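Local coordinates for protein NDP-rhamnosyltransferase (Saccharopolyspora spinosa, PDB 3TSA) that is a glycosyltransferase of the GT-B fold, built from two Rossmann-like domains, each round a parallel beta sheet packed between helices, at residues D101-P104 with E105-L109; L118-D121 with V122-I126; R128-G131 with G132-L136; E158-D161 with P162-R165. All blocks are in the same frame, centred on the assembly; numbering follows the deposited sequence.

From the N terminus, the four contacts follow in series within the N-terminal Rossmann-like half; each spans adjoining residues, so none encloses another and none crosses. Contact 1 links successive turns of helix 82-113. Contact 2 closes the turn that leads from strand 117-121 into helix 125-133, and contact 3 ends that same helix ahead of strand 138-141. Contact 4 lies on helix 151-166, in the next beta-alpha-beta unit. Side chains join them: Ile126 packs on Leu103 and Tyr106, Leu130 on Tyr106 and Leu107, and Leu160 on Leu125 and Val129. Helix 125-133 thus packs on helices 82-113 and 151-166, which also touch each other; Leu118 of the sheet meets the last turns of 125-133.

Contact 1 of 4, residues D101-P104 with E105-L109; sequences DQLP and EYLRL
Gln102 and Tyr106, one turn apart on helix 82-113, lie side by side and point the same way, amide and ring planes 39° apart. Gln102 OE1 comes within 3.5 Å of Tyr106 CE2, while the backbone O of Gln102 sits at the ring edge, in its plane, 3.2 Å from Tyr106 CD2. The apolar pair is Leu103 and Leu107: with CG anti to the backbone N (chi1 -162°), Leu103 carries CD1 to 4.0 Å from Leu107 CG, and both side chains face helix 125-133. Regular helix bonds run from Tyr106 N to Gln102 O, Leu107 N to Leu103 O (2.8 Å) and Arg108 N to Pro104 O. Arg108 CD lies 3.5 Å from Pro104 O, and chi3 bends the guanidinium back, Glu105 CA over one face, offset toward the rim. A water bridges the turn from Asp101 to Glu105, giving hydrogens to Asp101 O (3.0 Å) and Glu105 OE1 (2.9 Å) and accepting one from Glu105 N (3.2 Å). Pro104 has no N-H to bond the turn before it, and the helix kinks there; the water stands in for the bond between Glu105 N and Asp101 O, so these backbone groups remain satisfied across the opened turn.

Contact 2 of 4, residues L118-D121 with V122-I126; sequences LLVD and VCALI
Asp121 turns CG anti to its own nitrogen (chi1 172°), beside its carbonyl carbon, and a chi2 of -24° then brings OD1 round to the N-H of Cys123. The resulting hydrogen bond, Cys123 N to Asp121 OD1 at 2.8 Å, makes an Asx turn; the donor comes from above the carboxylate plane, 39° out of it. It is superposed on a type I beta turn from Asp121 to Ala124, closed by Ala124 N giving its hydrogen to Asp121 O at 2.8 Å, again from above the carbonyl plane. Apolar carbons meet inside the bend: the Ala124 methyl CB lies 3.9 Å from the Asp121 methylene CB, and Val120 CG1 is 4.2 Å from Ala124 CB and 3.3 Å from Ala124 O. Ala124 is also the centre of an inverse gamma turn, with a weak bond from Leu125 N to Cys123 O. These tight turns carry the chain from the end of strand 117-121 into helix 125-133, the opening of a beta-alpha-beta crossover. The other oxygen, Asp121 OD2, is bonded to His14 ND1 and Leu9 N. With OD1 gripped by the turn and OD2 by these two groups, the buried carboxylate is fixed in rotation, and the turn positions the partner of His14.

Contact 3 of 4, residues R128-G131 with G132-L136; sequences RVLG and GLLDL
Val129 and Leu133 run alongside each other at the end of helix 125-133, their branches heading in one direction; the helix closes in a Schellman motif within the beta-alpha-beta unit of strands 117-121 and 138-141. Val129 CG1 meets Leu133 CD2 at 4.0 Å. Leu133 has an unusual first torsion (chi1 -91°), off the staggered position, and its other methyl, CD1, lies 3.4 Å from Val129 O. That oxygen also takes the N-H of Leu133, in a bond that is almost straight (177°). Beside this pair, Leu130 and Leu134 cross obliquely: the methyls Leu130 CD1 and Leu134 CD1 touch at 3.6 Å, and Leu134 CB rests 3.4 Å from Leu130 O. Outside these segments, Leu133 presses on Leu103 of helix 82-113, whereas Val129 faces helix 151-166. Arg128 points away from this packing, and its NH2 is bonded to Pro173 O. Asp135, with positive phi (50°), ends the helical run, and two bonds reach back into the last turn, one of them from Asp135 N to Gly132 O at 3.2 Å. Gly131 has no side chain, and Leu136 O comes within 3.5 Å of its CA. The second bond is given by Leu136 N, which lies in the carbonyl plane of Gly131 and meets a lone pair of Gly131 O at 3.0 Å.

Contact 4 of 4, residues E158-D161 with P162-R165; sequences ELLD and PVCR
The guanidinium of Arg165 lies with one face over the peptide that joins Asp161 to Pro162: Asp161 C is 3.9 Å from its plane and Pro162 N 4.0 Å, both offset toward the rim. The arginine CG, anti to the carbonyl carbon, passes 3.1 Å from Asp161 O, and the bend at chi3 (-108°) then folds the guanidinium back along helix 151-166. That oxygen also accepts the N-H of Arg165 at 2.7 Å, in the carbonyl plane. The charged ends do not meet, for Asp161 OD2 and Arg165 NH2 remain 4.9 Å apart; instead Asp161 OD1 is hydrogen-bonded to His157 ND1 of the same helix and to Leu172 N, which ties the helix to the following loop. Pro162 kinks the helix, since its nitrogen has no hydrogen for the turn before: CD stands 3.4 Å from Glu158 O where an N-H would normally bond. Two residues on, the regular pattern resumes, with Cys164 N hydrogen-bonded to Leu160 O at 3.0 Å. Leu160 CD2 and Val163 CG2 meet at 4.2 Å toward helix 82-113. The Arg165 guanidinium thus covers the prolyl peptide by van der Waals contact, without a side-chain salt bridge to Asp161, though the opposite charges probably attract weakly.

Contact 1 of 4, residues D101-P104 with E105-L109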
ATOM      1  N   ASP A 101      14.184  13.835 -23.126  1.00 21.82           N
ATOM      2  CA  ASP A 101      14.769  12.486 -23.255  1.00 22.82           C
ATOM      3  C   ASP A 101      13.769  11.380 -23.117  1.00 23.68           C
ATOM      4  O   ASP A 101      13.868  10.375 -23.842  1.00 24.66           O
ATOM      5  CB  ASP A 101      15.902  12.268 -22.227  1.00 23.61           C
ATOM      6  CG  ASP A 101      17.153  13.127 -22.508  1.00 26.94           C
ATOM      7  OD1 ASP A 101      17.280  13.805 -23.563  1.00 29.16           O
ATOM      8  OD2 ASP A 101      17.997  13.162 -21.598  1.00 27.64           O
ATOM      9  N   GLN A 102      12.804  11.533 -22.195  1.00 24.10           N
ATOM     10  CA  GLN A 102      11.880  10.451 -21.816  1.00 23.96           C
ATOM     11  C   GLN A 102      10.546  10.505 -22.478  1.00 24.30           C
ATOM     12  O   GLN A 102       9.696   9.626 -22.291  1.00 24.74           O
ATOM     13  CB  GLN A 102      11.580  10.551 -20.328  1.00 24.32           C
ATOM     14  CG  GLN A 102      12.779  10.311 -19.453  1.00 29.97           C
ATOM     15  CD  GLN A 102      12.445  10.621 -18.029  1.00 35.29           C
ATOM     16  OE1 GLN A 102      11.517  11.408 -17.744  1.00 39.17           O
ATOM     17  NE2 GLN A 102      13.187  10.016 -17.120  1.00 36.40           N
ATOM     18  N   LEU A 103      10.305  11.562 -23.221  1.00 22.54           N
ATOM     19  CA  LEU A 103       8.983  11.707 -23.872  1.00 20.67           C
ATOM     20  C   LEU A 103       8.463  10.468 -24.678  1.00 20.07           C
ATOM     21  O   LEU A 103       7.264  10.094 -24.619  1.00 20.89           O
ATOM     22  CB  LEU A 103       9.037  12.969 -24.742  1.00 21.81           C
ATOM     23  CG  LEU A 103       7.660  13.464 -25.113  1.00 19.63           C
ATOM     24  CD1 LEU A 103       6.530  13.408 -24.029  1.00 21.53           C
ATOM     25  CD2 LEU A 103       7.636  14.857 -25.842  1.00 22.48           C
ATOM     26  N   PRO A 104       9.332   9.870 -25.501  1.00 21.06           N
ATOM     27  CA  PRO A 104       8.893   8.739 -26.311  1.00 20.08           C
ATOM     28  C   PRO A 104       8.391   7.590 -25.426  1.00 20.67           C
ATOM     29  O   PRO A 104       7.378   6.965 -25.783  1.00 20.50           O
ATOM     30  CB  PRO A 104      10.172   8.330 -27.116  1.00 21.38           C
ATOM     31  CG  PRO A 104      10.994   9.534 -27.179  1.00 21.63           C
ATOM     32  CD  PRO A 104      10.698  10.321 -25.852  1.00 19.94           C
ATOM     33  N   GLU A 105       9.090   7.327 -24.305  1.00 20.88           N
ATOM     34  CA  GLU A 105       8.615   6.236 -23.410  1.00 20.52           C
ATOM     35  C   GLU A 105       7.275   6.583 -22.811  1.00 19.86           C
ATOM     36  O   GLU A 105       6.406   5.676 -22.690  1.00 19.91           O
ATOM     37  CB  GLU A 105       9.585   5.978 -22.301  1.00 22.07           C
ATOM     38  CG  GLU A 105      10.750   5.171 -22.721  1.00 26.88           C
ATOM     39  CD  GLU A 105      11.775   5.286 -21.655  1.00 29.11           C
ATOM     40  OE1 GLU A 105      12.488   6.337 -21.631  1.00 31.33           O
ATOM     41  OE2 GLU A 105      11.811   4.353 -20.798  1.00 27.32           O
ATOM     42  N   TYR A 106       7.082   7.854 -22.403  1.00 19.00           N
ATOM     43  CA  TYR A 106       5.792   8.241 -21.760  1.00 19.81           C
ATOM     44  C   TYR A 106       4.683   8.226 -22.746  1.00 19.72           C
ATOM     45  O   TYR A 106       3.545   7.878 -22.424  1.00 19.39           O
ATOM     46  CB  TYR A 106       5.868   9.610 -21.003  1.00 20.64           C
ATOM     47  CG  TYR A 106       6.601   9.542 -19.626  1.00 22.86           C
ATOM     48  CD1 TYR A 106       5.882   9.498 -18.386  1.00 26.31           C
ATOM     49  CD2 TYR A 106       7.991   9.497 -19.563  1.00 24.48           C
ATOM     50  CE1 TYR A 106       6.612   9.467 -17.118  1.00 22.71           C
ATOM     51  CE2 TYR A 106       8.687   9.457 -18.350  1.00 25.45           C
ATOM     52  CZ  TYR A 106       7.987   9.424 -17.141  1.00 27.57           C
ATOM     53  OH  TYR A 106       8.726   9.349 -15.969  1.00 25.73           O
ATOM     54  N   LEU A 107       4.987   8.588 -24.006  1.00 18.78           N
ATOM     55  CA  LEU A 107       3.902   8.562 -25.003  1.00 20.70           C
ATOM     56  C   LEU A 107       3.503   7.122 -25.323  1.00 20.04           C
ATOM     57  O   LEU A 107       2.330   6.852 -25.452  1.00 20.60           O
ATOM     58  CB  LEU A 107       4.333   9.276 -26.286  1.00 20.67           C
ATOM     59  CG  LEU A 107       4.450  10.811 -26.178  1.00 22.34           C
ATOM     60  CD1 LEU A 107       5.205  11.264 -27.441  1.00 20.10           C
ATOM     61  CD2 LEU A 107       3.070  11.377 -26.161  1.00 21.03           C
ATOM     62  N   ARG A 108       4.493   6.222 -25.372  1.00 21.41           N
ATOM     63  CA  ARG A 108       4.190   4.768 -25.577  1.00 23.89           C
ATOM     64  C   ARG A 108       3.305   4.221 -24.450  1.00 23.04           C
ATOM     65  O   ARG A 108       2.314   3.517 -24.672  1.00 23.84           O
ATOM     66  CB  ARG A 108       5.485   3.954 -25.675  1.00 24.63           C
ATOM     67  CG  ARG A 108       6.025   4.041 -27.127  1.00 30.84           C
ATOM     68  CD  ARG A 108       7.521   3.819 -27.234  1.00 39.57           C
ATOM     69  NE  ARG A 108       8.073   2.818 -26.336  1.00 45.31           N
ATOM     70  CZ  ARG A 108       9.295   2.883 -25.806  1.00 48.12           C
ATOM     71  NH1 ARG A 108      10.117   3.909 -26.095  1.00 47.50           N
ATOM     72  NH2 ARG A 108       9.697   1.911 -24.983  1.00 46.53           N
ATOM     73  N   LEU A 109       3.664   4.616 -23.241  1.00 22.00           N
ATOM     74  CA  LEU A 109       2.964   4.158 -22.020  1.00 20.27           C
ATOM     75  C   LEU A 109       1.548   4.701 -22.027  1.00 20.15           C
ATOM     76  O   LEU A 109       0.589   3.985 -21.763  1.00 20.97           O
ATOM     77  CB  LEU A 109       3.740   4.563 -20.771  1.00 21.09           C
ATOM     78  CG  LEU A 109       3.050   4.289 -19.411  1.00 19.08           C
ATOM     79  CD1 LEU A 109       2.587   2.778 -19.232  1.00 19.65           C
ATOM     80  CD2 LEU A 109       3.861   4.734 -18.193  1.00 17.59           C
TER
HETATM   81  O   HOH W   1      12.259   7.905 -24.048  1.00 25.53           O

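Contact 2 of 4, residues L118-D121 with V122-I126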
ATOM      1  N   LEU A 118      -3.681  12.537 -15.262  1.00 12.37           N
ATOM      2  CA  LEU A 118      -2.267  12.455 -14.865  1.00 13.25           C
ATOM      3  C   LEU A 118      -2.132  13.137 -13.503  1.00 14.39           C
ATOM      4  O   LEU A 118      -2.524  14.292 -13.350  1.00 15.62           O
ATOM      5  CB  LEU A 118      -1.372  13.120 -15.896  1.00 14.32           C
ATOM      6  CG  LEU A 118      -1.560  12.702 -17.346  1.00 14.70           C
ATOM      7  CD1 LEU A 118      -0.501  13.584 -18.192  1.00 16.96           C
ATOM      8  CD2 LEU A 118      -1.347  11.171 -17.501  1.00 17.13           C
ATOM      9  N   LEU A 119      -1.552  12.432 -12.521  1.00 14.06           N
ATOM     10  CA  LEU A 119      -1.265  13.014 -11.220  1.00 12.14           C
ATOM     11  C   LEU A 119       0.249  13.206 -11.217  1.00 12.55           C
ATOM     12  O   LEU A 119       1.015  12.238 -11.261  1.00 14.89           O
ATOM     13  CB  LEU A 119      -1.678  12.012 -10.149  1.00 10.55           C
ATOM     14  CG  LEU A 119      -1.372  12.497  -8.733  1.00 13.02           C
ATOM     15  CD1 LEU A 119      -2.087  13.804  -8.396  1.00 15.04           C
ATOM     16  CD2 LEU A 119      -1.771  11.431  -7.743  1.00 14.23           C
ATOM     17  N   VAL A 120       0.682  14.459 -11.194  1.00 14.28           N
ATOM     18  CA  VAL A 120       2.036  14.786 -11.587  1.00 13.60           C
ATOM     19  C   VAL A 120       2.701  15.544 -10.484  1.00 12.58           C
ATOM     20  O   VAL A 120       2.127  16.537  -9.999  1.00 14.99           O
ATOM     21  CB  VAL A 120       1.939  15.662 -12.863  1.00 13.40           C
ATOM     22  CG1 VAL A 120       3.335  16.150 -13.307  1.00 14.29           C
ATOM     23  CG2 VAL A 120       1.278  14.798 -14.015  1.00 13.92           C
ATOM     24  N   ASP A 121       3.907  15.115 -10.051  1.00 13.61           N
ATOM     25  CA  ASP A 121       4.680  15.938  -9.115  1.00 15.61           C
ATOM     26  C   ASP A 121       4.906  17.355  -9.689  1.00 16.65           C
ATOM     27  O   ASP A 121       5.196  17.499 -10.871  1.00 15.26           O
ATOM     28  CB  ASP A 121       5.993  15.176  -8.917  1.00 16.70           C
ATOM     29  CG  ASP A 121       7.082  15.918  -8.111  1.00 23.05           C
ATOM     30  OD1 ASP A 121       7.183  17.143  -7.969  1.00 22.63           O
ATOM     31  OD2 ASP A 121       7.999  15.164  -7.683  1.00 34.90           O
ATOM     32  N   VAL A 122       4.794  18.400  -8.846  1.00 15.65           N
ATOM     33  CA  VAL A 122       4.971  19.788  -9.336  1.00 18.02           C
ATOM     34  C   VAL A 122       6.215  19.987 -10.125  1.00 16.90           C
ATOM     35  O   VAL A 122       6.184  20.734 -11.120  1.00 17.31           O
ATOM     36  CB  VAL A 122       4.931  20.842  -8.182  1.00 19.07           C
ATOM     37  CG1 VAL A 122       5.538  22.097  -8.640  1.00 20.84           C
ATOM     38  CG2 VAL A 122       3.464  21.151  -7.897  1.00 22.48           C
ATOM     39  N   CYS A 123       7.314  19.341  -9.738  1.00 15.60           N
ATOM     40  CA  CYS A 123       8.559  19.452 -10.516  1.00 17.23           C
ATOM     41  C   CYS A 123       8.729  18.471 -11.682  1.00 15.91           C
ATOM     42  O   CYS A 123       9.651  18.651 -12.491  1.00 15.89           O
ATOM     43  CB  CYS A 123       9.710  19.212  -9.619  1.00 16.25           C
ATOM     44  SG  CYS A 123       9.912  20.589  -8.404  1.00 23.80           S
ATOM     45  N   ALA A 124       7.830  17.486 -11.826  1.00 15.09           N
ATOM     46  CA  ALA A 124       8.009  16.522 -12.905  1.00 14.37           C
ATOM     47  C   ALA A 124       7.418  17.082 -14.199  1.00 14.39           C
ATOM     48  O   ALA A 124       6.295  16.762 -14.600  1.00 16.55           O
ATOM     49  CB  ALA A 124       7.392  15.168 -12.515  1.00 14.50           C
ATOM     50  N   LEU A 125       8.181  17.986 -14.843  1.00 15.16           N
ATOM     51  CA  LEU A 125       7.723  18.670 -16.006  1.00 15.92           C
ATOM     52  C   LEU A 125       7.277  17.776 -17.128  1.00 15.54           C
ATOM     53  O   LEU A 125       6.392  18.186 -17.864  1.00 16.58           O
ATOM     54  CB  LEU A 125       8.805  19.634 -16.524  1.00 15.08           C
ATOM     55  CG  LEU A 125       9.263  20.694 -15.499  1.00 17.06           C
ATOM     56  CD1 LEU A 125      10.472  21.460 -16.071  1.00 15.38           C
ATOM     57  CD2 LEU A 125       8.057  21.548 -15.237  1.00 18.60           C
ATOM     58  N   ILE A 126       7.872  16.589 -17.266  1.00 15.90           N
ATOM     59  CA  ILE A 126       7.360  15.640 -18.270  1.00 19.05           C
ATOM     60  C   ILE A 126       5.850  15.434 -18.173  1.00 17.36           C
ATOM     61  O   ILE A 126       5.160  15.313 -19.204  1.00 17.51           O
ATOM     62  CB  ILE A 126       8.086  14.284 -18.176  1.00 19.42           C
ATOM     63  CG1 ILE A 126       7.504  13.282 -19.223  1.00 23.02           C
ATOM     64  CG2 ILE A 126       7.907  13.664 -16.805  1.00 20.65           C
ATOM     65  CD1 ILE A 126       7.624  13.735 -20.636  1.00 22.03           C
TER

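Contact 3 of 4, residues R128-G131 with G132-L136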
ATOM      1  N   ARG A 128       3.449  17.458 -17.317  1.00 17.42           N
ATOM      2  CA  ARG A 128       2.798  18.594 -17.920  1.00 14.91           C
ATOM      3  C   ARG A 128       2.904  18.582 -19.484  1.00 15.62           C
ATOM      4  O   ARG A 128       1.905  18.891 -20.173  1.00 17.85           O
ATOM      5  CB  ARG A 128       3.341  19.894 -17.363  1.00 18.04           C
ATOM      6  CG  ARG A 128       3.008  20.037 -15.866  1.00 17.57           C
ATOM      7  CD  ARG A 128       3.612  21.305 -15.287  1.00 17.72           C
ATOM      8  NE  ARG A 128       2.877  22.438 -15.831  1.00 23.00           N
ATOM      9  CZ  ARG A 128       3.196  23.716 -15.601  1.00 23.35           C
ATOM     10  NH1 ARG A 128       4.228  24.012 -14.812  1.00 23.35           N
ATOM     11  NH2 ARG A 128       2.452  24.704 -16.154  1.00 26.27           N
ATOM     12  N   VAL A 129       4.096  18.276 -20.000  1.00 19.27           N
ATOM     13  CA  VAL A 129       4.298  18.089 -21.451  1.00 18.70           C
ATOM     14  C   VAL A 129       3.338  16.995 -21.918  1.00 19.83           C
ATOM     15  O   VAL A 129       2.597  17.185 -22.887  1.00 18.96           O
ATOM     16  CB  VAL A 129       5.764  17.815 -21.798  1.00 19.33           C
ATOM     17  CG1 VAL A 129       5.913  17.437 -23.316  1.00 20.37           C
ATOM     18  CG2 VAL A 129       6.641  19.088 -21.452  1.00 19.26           C
ATOM     19  N   LEU A 130       3.354  15.841 -21.239  1.00 20.03           N
ATOM     20  CA  LEU A 130       2.521  14.712 -21.649  1.00 19.74           C
ATOM     21  C   LEU A 130       1.038  15.111 -21.666  1.00 19.17           C
ATOM     22  O   LEU A 130       0.317  14.834 -22.616  1.00 19.47           O
ATOM     23  CB  LEU A 130       2.741  13.532 -20.704  1.00 18.62           C
ATOM     24  CG  LEU A 130       2.183  12.162 -21.082  1.00 22.23           C
ATOM     25  CD1 LEU A 130       2.830  11.778 -22.370  1.00 20.28           C
ATOM     26  CD2 LEU A 130       2.488  11.109 -19.950  1.00 21.20           C
ATOM     27  N   GLY A 131       0.586  15.788 -20.623  1.00 19.63           N
ATOM     28  CA  GLY A 131      -0.765  16.273 -20.583  1.00 19.06           C
ATOM     29  C   GLY A 131      -1.183  17.189 -21.740  1.00 20.78           C
ATOM     30  O   GLY A 131      -2.292  17.066 -22.229  1.00 20.95           O
ATOM     31  N   GLY A 132      -0.319  18.131 -22.104  1.00 21.59           N
ATOM     32  CA  GLY A 132      -0.604  18.988 -23.280  1.00 20.72           C
ATOM     33  C   GLY A 132      -0.664  18.190 -24.586  1.00 20.25           C
ATOM     34  O   GLY A 132      -1.612  18.266 -25.349  1.00 21.33           O
ATOM     35  N   LEU A 133       0.365  17.413 -24.824  1.00 21.17           N
ATOM     36  CA  LEU A 133       0.472  16.645 -26.060  1.00 22.70           C
ATOM     37  C   LEU A 133      -0.635  15.635 -26.229  1.00 23.63           C
ATOM     38  O   LEU A 133      -1.072  15.360 -27.358  1.00 24.63           O
ATOM     39  CB  LEU A 133       1.846  15.991 -26.100  1.00 22.77           C
ATOM     40  CG  LEU A 133       2.965  16.773 -26.778  1.00 25.94           C
ATOM     41  CD1 LEU A 133       3.112  18.167 -26.152  1.00 28.23           C
ATOM     42  CD2 LEU A 133       4.336  15.971 -26.660  1.00 25.07           C
ATOM     43  N   LEU A 134      -1.106  15.065 -25.127  1.00 23.32           N
ATOM     44  CA  LEU A 134      -2.201  14.091 -25.185  1.00 23.10           C
ATOM     45  C   LEU A 134      -3.583  14.622 -24.861  1.00 22.63           C
ATOM     46  O   LEU A 134      -4.585  13.864 -24.828  1.00 21.01           O
ATOM     47  CB  LEU A 134      -1.855  12.889 -24.283  1.00 24.78           C
ATOM     48  CG  LEU A 134      -0.642  12.077 -24.819  1.00 25.83           C
ATOM     49  CD1 LEU A 134      -0.340  10.937 -23.922  1.00 31.02           C
ATOM     50  CD2 LEU A 134      -0.862  11.540 -26.269  1.00 31.21           C
ATOM     51  N   ASP A 135      -3.675  15.911 -24.599  1.00 23.67           N
ATOM     52  CA  ASP A 135      -4.945  16.486 -24.160  1.00 24.84           C
ATOM     53  C   ASP A 135      -5.600  15.701 -22.993  1.00 24.17           C
ATOM     54  O   ASP A 135      -6.786  15.331 -23.028  1.00 22.70           O
ATOM     55  CB  ASP A 135      -5.951  16.584 -25.354  1.00 25.67           C
ATOM     56  CG  ASP A 135      -7.169  17.480 -25.037  1.00 29.87           C
ATOM     57  OD1 ASP A 135      -7.089  18.378 -24.176  1.00 30.94           O
ATOM     58  OD2 ASP A 135      -8.224  17.294 -25.671  1.00 34.95           O
ATOM     59  N   LEU A 136      -4.806  15.385 -21.965  1.00 23.09           N
ATOM     60  CA  LEU A 136      -5.362  14.813 -20.733  1.00 22.38           C
ATOM     61  C   LEU A 136      -5.182  15.832 -19.616  1.00 20.80           C
ATOM     62  O   LEU A 136      -4.129  16.497 -19.562  1.00 20.63           O
ATOM     63  CB  LEU A 136      -4.595  13.548 -20.363  1.00 19.83           C
ATOM     64  CG  LEU A 136      -4.605  12.426 -21.423  1.00 24.71           C
ATOM     65  CD1 LEU A 136      -3.422  11.481 -21.134  1.00 23.35           C
ATOM     66  CD2 LEU A 136      -5.958  11.732 -21.445  1.00 28.47           C
TER

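Contact 4 of 4, residues E158-D161 with P162-R165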
ATOM      1  N   GLU A 158      10.498  28.748 -20.436  1.00 19.17           N
ATOM      2  CA  GLU A 158      11.473  29.119 -21.502  1.00 19.82           C
ATOM      3  C   GLU A 158      11.880  27.931 -22.383  1.00 20.64           C
ATOM      4  O   GLU A 158      11.923  28.050 -23.620  1.00 20.68           O
ATOM      5  CB  GLU A 158      12.694  29.780 -20.922  1.00 20.66           C
ATOM      6  CG  GLU A 158      13.654  30.427 -21.952  1.00 25.83           C
ATOM      7  CD  GLU A 158      14.985  30.853 -21.296  1.00 32.54           C
ATOM      8  OE1 GLU A 158      15.161  30.696 -20.044  1.00 32.40           O
ATOM      9  OE2 GLU A 158      15.861  31.365 -22.016  1.00 37.27           O
ATOM     10  N   LEU A 159      12.156  26.785 -21.765  1.00 19.09           N
ATOM     11  CA  LEU A 159      12.566  25.607 -22.489  1.00 20.05           C
ATOM     12  C   LEU A 159      11.390  24.822 -23.080  1.00 21.03           C
ATOM     13  O   LEU A 159      11.481  24.263 -24.189  1.00 22.91           O
ATOM     14  CB  LEU A 159      13.360  24.694 -21.586  1.00 17.78           C
ATOM     15  CG  LEU A 159      14.616  25.339 -21.064  1.00 18.02           C
ATOM     16  CD1 LEU A 159      15.198  24.457 -20.064  1.00 18.97           C
ATOM     17  CD2 LEU A 159      15.590  25.675 -22.252  1.00 22.65           C
ATOM     18  N   LEU A 160      10.273  24.774 -22.363  1.00 19.96           N
ATOM     19  CA  LEU A 160       9.151  23.913 -22.803  1.00 19.22           C
ATOM     20  C   LEU A 160       7.984  24.520 -23.570  1.00 19.31           C
ATOM     21  O   LEU A 160       7.227  23.763 -24.185  1.00 19.84           O
ATOM     22  CB  LEU A 160       8.593  23.027 -21.651  1.00 18.19           C
ATOM     23  CG  LEU A 160       9.718  22.144 -21.055  1.00 18.34           C
ATOM     24  CD1 LEU A 160       9.333  21.402 -19.782  1.00 16.58           C
ATOM     25  CD2 LEU A 160      10.310  21.072 -22.037  1.00 19.12           C
ATOM     26  N   ASP A 161       7.800  25.825 -23.517  1.00 19.25           N
ATOM     27  CA  ASP A 161       6.747  26.469 -24.262  1.00 21.25           C
ATOM     28  C   ASP A 161       6.959  26.204 -25.783  1.00 21.87           C
ATOM     29  O   ASP A 161       5.977  25.852 -26.464  1.00 20.56           O
ATOM     30  CB  ASP A 161       6.718  27.966 -24.003  1.00 20.68           C
ATOM     31  CG  ASP A 161       6.125  28.348 -22.640  1.00 20.64           C
ATOM     32  OD1 ASP A 161       5.524  27.538 -21.914  1.00 19.15           O
ATOM     33  OD2 ASP A 161       6.236  29.539 -22.293  1.00 22.09           O
ATOM     34  N   PRO A 162       8.226  26.302 -26.277  1.00 23.83           N
ATOM     35  CA  PRO A 162       8.530  26.000 -27.711  1.00 24.84           C
ATOM     36  C   PRO A 162       8.176  24.602 -28.130  1.00 24.95           C
ATOM     37  O   PRO A 162       7.530  24.402 -29.175  1.00 27.10           O
ATOM     38  CB  PRO A 162      10.068  26.160 -27.803  1.00 26.42           C
ATOM     39  CG  PRO A 162      10.397  27.203 -26.741  1.00 25.39           C
ATOM     40  CD  PRO A 162       9.436  26.807 -25.579  1.00 22.83           C
ATOM     41  N   VAL A 163       8.567  23.622 -27.327  1.00 24.20           N
ATOM     42  CA  VAL A 163       8.175  22.295 -27.566  1.00 21.87           C
ATOM     43  C   VAL A 163       6.660  22.167 -27.700  1.00 21.40           C
ATOM     44  O   VAL A 163       6.160  21.554 -28.618  1.00 23.03           O
ATOM     45  CB  VAL A 163       8.632  21.416 -26.407  1.00 23.99           C
ATOM     46  CG1 VAL A 163       8.187  20.044 -26.685  1.00 19.22           C
ATOM     47  CG2 VAL A 163      10.218  21.660 -26.243  1.00 21.94           C
ATOM     48  N   CYS A 164       5.937  22.730 -26.735  1.00 21.54           N
ATOM     49  CA  CYS A 164       4.510  22.594 -26.702  1.00 20.61           C
ATOM     50  C   CYS A 164       3.910  23.370 -27.895  1.00 21.65           C
ATOM     51  O   CYS A 164       2.932  22.923 -28.449  1.00 21.63           O
ATOM     52  CB  CYS A 164       3.970  23.207 -25.400  1.00 20.62           C
ATOM     53  SG  CYS A 164       4.283  22.010 -24.033  1.00 20.77           S
ATOM     54  N   ARG A 165       4.555  24.497 -28.252  1.00 21.56           N
ATOM     55  CA  ARG A 165       4.115  25.260 -29.445  1.00 25.31           C
ATOM     56  C   ARG A 165       4.304  24.480 -30.739  1.00 24.19           C
ATOM     57  O   ARG A 165       3.397  24.479 -31.618  1.00 25.61           O
ATOM     58  CB  ARG A 165       4.711  26.672 -29.469  1.00 24.98           C
ATOM     59  CG  ARG A 165       4.124  27.564 -28.307  1.00 27.90           C
ATOM     60  CD  ARG A 165       4.417  29.039 -28.530  1.00 36.14           C
ATOM     61  NE  ARG A 165       5.432  29.527 -27.591  1.00 45.65           N
ATOM     62  CZ  ARG A 165       6.713  29.738 -27.895  1.00 45.34           C
ATOM     63  NH1 ARG A 165       7.200  29.523 -29.117  1.00 44.42           N
ATOM     64  NH2 ARG A 165       7.510  30.166 -26.960  1.00 46.39           N
TER